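PDB 2WW8: CELL WALL surface anchor family protein from Streptococcus pneumoniae, which forms the adhesin of the pneumococcal pilus and probably attaches the bacterium to host cells through a domain resembling the integrin I (von Willebrand factor A) domain. Local coordinates for residues L303-N306 against Y307-S311. Numbering follows the deposited sequence.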
# COMPACT_ATOMS: atom_id res chain seq x y z
N LEU A 303 43.84 16.75 36.28
CA LEU A 303 44.50 15.46 36.47
C LEU A 303 44.46 14.53 35.24
O LEU A 303 45.12 13.49 35.23
CB LEU A 303 43.91 14.77 37.68
CG LEU A 303 42.53 14.14 37.54
CD1 LEU A 303 42.77 12.58 37.53
CD2 LEU A 303 41.78 14.65 38.79
N PHE A 304 43.72 14.93 34.19
CA PHE A 304 43.62 14.09 33.00
C PHE A 304 44.75 14.35 32.03
O PHE A 304 44.93 13.59 31.08
CB PHE A 304 42.27 14.27 32.32
CG PHE A 304 41.10 13.99 33.23
CD1 PHE A 304 41.01 12.77 33.90
CD2 PHE A 304 40.15 14.98 33.45
CE1 PHE A 304 39.92 12.52 34.75
CE2 PHE A 304 39.07 14.73 34.30
CZ PHE A 304 38.94 13.52 34.96
N TRP A 305 45.52 15.41 32.29
CA TRP A 305 46.52 15.80 31.29
C TRP A 305 47.82 16.22 31.94
O TRP A 305 47.79 16.63 33.08
CB TRP A 305 46.00 16.99 30.49
CG TRP A 305 44.66 16.72 29.82
CD1 TRP A 305 43.42 17.13 30.29
CD2 TRP A 305 44.41 15.98 28.62
NE1 TRP A 305 42.42 16.70 29.42
CE2 TRP A 305 43.00 15.99 28.40
CE3 TRP A 305 45.22 15.32 27.68
CZ2 TRP A 305 42.39 15.36 27.30
CZ3 TRP A 305 44.62 14.71 26.60
CH2 TRP A 305 43.22 14.73 26.42
N ASN A 306 48.96 16.10 31.27
CA ASN A 306 50.19 16.73 31.83
C ASN A 306 50.11 18.27 31.96
O ASN A 306 49.42 19.00 31.20
CB ASN A 306 51.38 16.36 30.95
CG ASN A 306 52.71 16.45 31.72
OD1 ASN A 306 52.77 16.15 32.91
ND2 ASN A 306 53.78 16.89 31.03
N TYR A 307 50.89 18.83 32.88
CA TYR A 307 50.82 20.27 33.09
C TYR A 307 51.19 21.10 31.84
O TYR A 307 50.79 22.25 31.80
CB TYR A 307 51.73 20.61 34.28
CG TYR A 307 53.18 20.35 33.96
CD1 TYR A 307 53.93 21.27 33.24
CD2 TYR A 307 53.81 19.20 34.39
CE1 TYR A 307 55.29 21.05 32.96
CE2 TYR A 307 55.16 18.95 34.08
CZ TYR A 307 55.88 19.89 33.36
OH TYR A 307 57.20 19.70 33.02
N ASP A 308 51.93 20.57 30.87
CA ASP A 308 52.24 21.32 29.66
C ASP A 308 51.23 21.18 28.51
O ASP A 308 51.49 21.69 27.44
CB ASP A 308 53.64 21.06 29.12
CG ASP A 308 53.87 19.61 28.81
OD1 ASP A 308 53.01 18.73 29.04
OD2 ASP A 308 54.98 19.35 28.33
N GLN A 309 50.11 20.52 28.76
CA GLN A 309 49.08 20.32 27.75
C GLN A 309 48.14 21.51 27.80
O GLN A 309 47.03 21.43 28.34
CB GLN A 309 48.28 19.06 28.03
CG GLN A 309 47.21 18.88 26.93
CD GLN A 309 47.77 18.07 25.77
OE1 GLN A 309 48.30 16.98 26.00
NE2 GLN A 309 47.62 18.56 24.53
N THR A 310 48.56 22.66 27.28
CA THR A 310 47.78 23.88 27.43
C THR A 310 46.96 24.16 26.18
O THR A 310 46.16 25.10 26.12
CB THR A 310 48.70 25.05 27.73
OG1 THR A 310 49.72 25.12 26.71
CG2 THR A 310 49.34 24.77 29.14
N SER A 311 47.14 23.36 25.14
CA SER A 311 46.25 23.52 24.00
C SER A 311 45.87 22.19 23.41
O SER A 311 46.54 21.18 23.64
CB SER A 311 46.90 24.44 22.95
OG SER A 311 47.91 23.76 22.28
O HOH W 1 48.89 15.75 28.34
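N306 and Q309 are the ends of a type I beta turn in the surface loop between strands 298-299 and 311-315. Q309 N donates to N306 O at 3.0 Å and closes the turn. The N306 side chain makes a second link inside it. Its CG lies anti to the backbone N (chi1 -157°), and N306 ND2 donates to D308 OD1 at 2.8 Å. This bond is bent, with 135° at the hydrogen. It meets OD1 from above the carboxylate plane, and amide and carboxylate are nearly perpendicular. ND2 also sits over one face of the Y307 ring, toward its rim. The Y307 hydroxyl is hydrogen-bonded to E474.

The Q309 amide is satisfied at both ends. Q309 NE2 lies 3.0 Å from S311 O and donates to it almost straight. Q309 OE1 accepts from a water O at 2.7 Å, and that water accepts from N306 N, bridging the turn. The Q309 chain, bent at chi2, crosses the W305 side chain at an angle, with ring and amide planes 65° apart. The indole NE1 of W305 donates to G347 O. F312, in strand 311-315, and the indole pack edge-to-face. Q309 OE1 approaches the indole obliquely, 3.9 Å from W305 CE3.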